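PDB 1LM5: subdomain of Desmoplakin Carboxy-Terminal domain (DPCT) from Homo sapiens, which forms part of the desmoplakin carboxy-terminal tail, a plakin-repeat region that binds intermediate filaments and so probably ties them to desmosomes. Local coordinates for residues G146-G150 with R151-R155; D65-Q69 with G70-Q74. All coordinates share one frame; numbering follows the deposited sequence.

Contact 1: residues G146-G150 with R151-R155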
loop_
_atom_site.group_PDB
_atom_site.type_symbol
_atom_site.label_atom_id
_atom_site.label_comp_id
_atom_site.label_asym_id
_atom_site.label_seq_id
_atom_site.Cartn_x
_atom_site.Cartn_y
_atom_site.Cartn_z
ATOM N N GLY B 146 14.184 -0.087 12.358
ATOM C CA GLY B 146 14.797 0.916 13.212
ATOM C C GLY B 146 14.199 2.303 13.046
ATOM O O GLY B 146 14.798 3.294 13.467
ATOM N N PHE B 147 13.029 2.389 12.421
ATOM C CA PHE B 147 12.373 3.683 12.231
ATOM C C PHE B 147 12.025 4.259 13.584
ATOM O O PHE B 147 12.224 5.443 13.849
ATOM C CB PHE B 147 11.060 3.539 11.459
ATOM C CG PHE B 147 11.228 3.228 10.007
ATOM C CD1 PHE B 147 10.114 3.141 9.185
ATOM C CD2 PHE B 147 12.486 3.015 9.457
ATOM C CE1 PHE B 147 10.254 2.849 7.839
ATOM C CE2 PHE B 147 12.634 2.725 8.115
ATOM C CZ PHE B 147 11.519 2.638 7.302
ATOM N N ILE B 148 11.470 3.402 14.427
ATOM C CA ILE B 148 11.042 3.787 15.759
ATOM C C ILE B 148 11.450 2.672 16.700
ATOM O O ILE B 148 11.624 1.529 16.278
ATOM C CB ILE B 148 9.508 3.917 15.820
ATOM C CG1 ILE B 148 8.875 2.573 15.443
ATOM C CG2 ILE B 148 9.033 4.983 14.854
ATOM C CD1 ILE B 148 7.349 2.567 15.452
ATOM N N ASP B 149 11.612 3.004 17.972
ATOM C CA ASP B 149 11.956 2.001 18.963
ATOM C C ASP B 149 10.663 1.681 19.693
ATOM O O ASP B 149 9.620 2.275 19.406
ATOM C CB ASP B 149 13.025 2.523 19.934
ATOM C CG ASP B 149 12.614 3.810 20.645
ATOM O OD1 ASP B 149 13.478 4.392 21.344
ATOM O OD2 ASP B 149 11.449 4.237 20.518
ATOM N N GLY B 150 10.722 0.740 20.624
ATOM C CA GLY B 150 9.529 0.362 21.359
ATOM C C GLY B 150 8.794 1.529 21.984
ATOM O O GLY B 150 7.563 1.565 21.972
ATOM N N ARG B 151 9.543 2.483 22.531
ATOM C CA ARG B 151 8.929 3.645 23.172
ATOM C C ARG B 151 8.090 4.428 22.180
ATOM O O ARG B 151 6.940 4.773 22.462
ATOM C CB ARG B 151 10.001 4.567 23.766
ATOM C CG ARG B 151 10.825 3.950 24.896
ATOM C CD ARG B 151 9.964 3.559 26.094
ATOM N NE ARG B 151 9.271 4.700 26.691
ATOM C CZ ARG B 151 9.877 5.713 27.303
ATOM N NH1 ARG B 151 11.200 5.733 27.407
ATOM N NH2 ARG B 151 9.160 6.711 27.807
ATOM N N ALA B 152 8.672 4.721 21.021
ATOM C CA ALA B 152 7.968 5.479 19.995
ATOM C C ALA B 152 6.768 4.684 19.507
ATOM O O ALA B 152 5.701 5.247 19.257
ATOM C CB ALA B 152 8.904 5.798 18.837
ATOM N N ALA B 153 6.944 3.371 19.385
ATOM C CA ALA B 153 5.870 2.493 18.936
ATOM C C ALA B 153 4.742 2.538 19.952
ATOM O O ALA B 153 3.565 2.577 19.599
ATOM C CB ALA B 153 6.382 1.064 18.786
ATOM N N GLN B 154 5.105 2.531 21.224
ATOM C CA GLN B 154 4.109 2.587 22.279
ATOM C C GLN B 154 3.314 3.886 22.144
ATOM O O GLN B 154 2.094 3.883 22.260
ATOM C CB GLN B 154 4.795 2.541 23.639
ATOM C CG GLN B 154 3.883 2.176 24.784
ATOM C CD GLN B 154 3.278 0.798 24.601
ATOM O OE1 GLN B 154 3.911 -0.103 24.037
ATOM N NE2 GLN B 154 2.056 0.619 25.082
ATOM N N ARG B 155 4.011 4.993 21.894
ATOM C CA ARG B 155 3.361 6.297 21.731
ATOM C C ARG B 155 2.346 6.278 20.588
ATOM O O ARG B 155 1.229 6.781 20.722
ATOM C CB ARG B 155 4.405 7.377 21.455
ATOM C CG ARG B 155 4.700 8.288 22.625
ATOM C CD ARG B 155 5.940 9.125 22.356
ATOM N NE ARG B 155 7.151 8.333 22.546
ATOM C CZ ARG B 155 8.210 8.361 21.741
ATOM N NH1 ARG B 155 8.228 9.149 20.672
ATOM N NH2 ARG B 155 9.251 7.584 22.004
HETATM O O HOH W 1 11.500 7.059 21.031
HETATM O O HOH W 2 6.420 -0.904 22.396
#
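The carboxylate of D149 caps the start of the helix that follows it, where its OD2 accepts from A152 N at 2.9 Å; the hydrogen bond is nearly straight, with an N-H...O angle of 168°. The side chain reaches forward over the first turn, CG standing between its own N and carbonyl carbon (chi1 57°). A short acid suits this place, since the carboxylate can take a backbone N-H in the first turn, where no preceding helical turn supplies a carbonyl, and its charge probably also favours the positive end of the helix dipole.

The backbone bonds continue the pattern. A153 N donates to D149 O at 2.9 Å, and Q154 N donates to G150 O at 2.7 Å, closing the first helical turns.

This is an N-cap, placed in the loop between helices 139-145 and 150-157 within a plectin repeat. Three residues earlier the loop opens at G146, whose positive phi (82°) ends the preceding helix in a Schellman motif and favours glycine.

Apolar contact comes from I148, just before the cap. Its CB lies 3.6 Å from A152 CB, while its CD1 lies 3.8 Å from A153 CB. The two alanines are small enough for the branched side chain to lie close against the helix, and I148 also touches L128, A102 and I143, joining the helix start to the buried side of the fold.

Charge and water complete the polar side. D149 OD2 is 4.3 Å from R155 NH2, beyond a salt bridge, and a water bridges the two. A152 CA lies over one face of the R155 guanidinium, off toward its rim. A second water donates to both G150 O and Q154 OE1.

Contact 2: residues D65-Q69 with G70-Q74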
loop_
_atom_site.group_PDB
_atom_site.type_symbol
_atom_site.label_atom_id
_atom_site.label_comp_id
_atom_site.label_asym_id
_atom_site.label_seq_id
_atom_site.Cartn_x
_atom_site.Cartn_y
_atom_site.Cartn_z
ATOM N N ASP B 65 0.259 17.793 -8.973
ATOM C CA ASP B 65 -1.004 17.493 -9.630
ATOM C C ASP B 65 -2.189 18.049 -8.845
ATOM O O ASP B 65 -3.165 18.505 -9.439
ATOM C CB ASP B 65 -1.145 15.988 -9.815
ATOM C CG ASP B 65 -0.199 15.451 -10.871
ATOM O OD1 ASP B 65 -0.122 14.218 -11.041
ATOM O OD2 ASP B 65 0.466 16.273 -11.539
ATOM N N ALA B 66 -2.105 18.009 -7.517
ATOM C CA ALA B 66 -3.188 18.535 -6.683
ATOM C C ALA B 66 -3.304 20.037 -6.935
ATOM O O ALA B 66 -4.407 20.590 -6.972
ATOM C CB ALA B 66 -2.914 18.268 -5.209
ATOM N N VAL B 67 -2.169 20.707 -7.103
ATOM C CA VAL B 67 -2.228 22.142 -7.380
ATOM C C VAL B 67 -2.815 22.327 -8.773
ATOM O O VAL B 67 -3.696 23.154 -8.986
ATOM C CB VAL B 67 -0.833 22.802 -7.330
ATOM C CG1 VAL B 67 -0.881 24.201 -7.970
ATOM C CG2 VAL B 67 -0.382 22.907 -5.894
ATOM N N SER B 68 -2.326 21.537 -9.714
ATOM C CA SER B 68 -2.796 21.621 -11.081
ATOM C C SER B 68 -4.303 21.425 -11.185
ATOM O O SER B 68 -4.956 22.050 -12.008
ATOM C CB SER B 68 -2.065 20.588 -11.938
ATOM O OG SER B 68 -0.702 20.955 -12.033
ATOM N N GLN B 69 -4.851 20.572 -10.327
ATOM C CA GLN B 69 -6.281 20.309 -10.348
ATOM C C GLN B 69 -7.116 21.184 -9.422
ATOM O O GLN B 69 -8.335 21.002 -9.311
ATOM C CB GLN B 69 -6.511 18.830 -10.053
ATOM C CG GLN B 69 -5.930 17.930 -11.129
ATOM C CD GLN B 69 -6.110 16.465 -10.818
ATOM O OE1 GLN B 69 -7.185 16.039 -10.410
ATOM N NE2 GLN B 69 -5.056 15.680 -11.019
ATOM N N GLY B 70 -6.466 22.140 -8.767
ATOM C CA GLY B 70 -7.168 23.032 -7.867
ATOM C C GLY B 70 -7.569 22.364 -6.566
ATOM O O GLY B 70 -8.335 22.932 -5.786
ATOM N N VAL B 71 -7.045 21.165 -6.328
ATOM C CA VAL B 71 -7.373 20.436 -5.113
ATOM C C VAL B 71 -6.733 21.137 -3.919
ATOM O O VAL B 71 -7.257 21.092 -2.811
ATOM C CB VAL B 71 -6.914 18.979 -5.194
ATOM C CG1 VAL B 71 -7.164 18.286 -3.853
ATOM C CG2 VAL B 71 -7.686 18.269 -6.302
ATOM N N ILE B 72 -5.591 21.777 -4.159
ATOM C CA ILE B 72 -4.896 22.545 -3.125
ATOM C C ILE B 72 -4.281 23.727 -3.865
ATOM O O ILE B 72 -4.011 23.632 -5.071
ATOM C CB ILE B 72 -3.742 21.755 -2.436
ATOM C CG1 ILE B 72 -2.597 21.514 -3.419
ATOM C CG2 ILE B 72 -4.260 20.413 -1.894
ATOM C CD1 ILE B 72 -1.446 20.699 -2.828
ATOM N N ASP B 73 -4.067 24.827 -3.163
ATOM C CA ASP B 73 -3.477 25.990 -3.802
ATOM C C ASP B 73 -1.960 25.934 -3.686
ATOM O O ASP B 73 -1.411 25.102 -2.961
ATOM C CB ASP B 73 -4.052 27.287 -3.209
ATOM C CG ASP B 73 -3.670 27.505 -1.758
ATOM O OD1 ASP B 73 -4.456 28.167 -1.045
ATOM O OD2 ASP B 73 -2.594 27.038 -1.331
ATOM N N GLN B 74 -1.286 26.807 -4.431
ATOM C CA GLN B 74 0.171 26.849 -4.463
ATOM C C GLN B 74 0.847 26.962 -3.102
ATOM O O GLN B 74 1.769 26.208 -2.801
ATOM C CB GLN B 74 0.642 28.016 -5.336
ATOM C CG GLN B 74 0.182 27.963 -6.784
ATOM C CD GLN B 74 -1.141 28.670 -7.013
ATOM O OE1 GLN B 74 -1.483 29.008 -8.152
ATOM N NE2 GLN B 74 -1.896 28.893 -5.937
HETATM O O HOH W 3 -4.184 25.408 -7.481
#
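A Schellman motif closes helix 63-68, and its two defining bonds run backwards from the loop: V71 N to A66 O at 2.8 Å, and G70 N to V67 O at 3.0 Å. The first lies in the carbonyl plane of A66, whereas G70 N sits above the carbonyl plane of V67. Glycine suits the turning point, because phi of 74° would press a CB against Q69 O. A66 O takes a second donor as well, I72 N at 3.3 Å, which approaches from above the carbonyl plane, so a carbonyl left over at the helix end is gripped twice.

The apolar pairing that commonly accompanies this motif is present, with A66 CB 4.1 Å from V71 CB. I72 adds to it: with chi1 at 68°, CG1 is turned back over the residue's own backbone, and CD1 comes to lie 3.7 Å from A66 CB. The same CG1 meets V67 CG2 at 3.6 Å, the two side chains crossing at about a right angle. The loop thus links helix 63-68 to helix 74-88: I72 also packs on A77 and L80, and with A66 and V71 it touches I52 of strand 52-53. V67, V71 and I72, all beta-branched, bring compact bulk with few rotamers, and A66 is small enough to lie close against V71 and I72.

Backbone atoms of the helix end and the loop also meet directly, V67 CA pointing its hydrogen almost straight at I72 O over 3.3 Å. A water donates to that same oxygen and to V67 O. Beyond it, the acid D73 turns away from the helix end and uses OD2 to cap M76 N of the next helix.

Both contacts lie on the same kind of helix-to-helix connection, in different plectin repeats: glycine in a Schellman motif, one hydrophobic residue, isoleucine, then an N-cap aspartate. Each concerns a different end of it. Contact 2 joins the loop to the helix just finished, and contact 1 joins it to the helix about to begin. Contact 2 is partly buried and mixes backbone capping with branched aliphatic packing; contact 1 lies at the surface, where a carboxylate cap and water bridges join the backbone bonds and I148 alone of its touching residues is buried. The centres of contact 1 and contact 2 are about 34 Å apart, on opposite sides of the chain's centre.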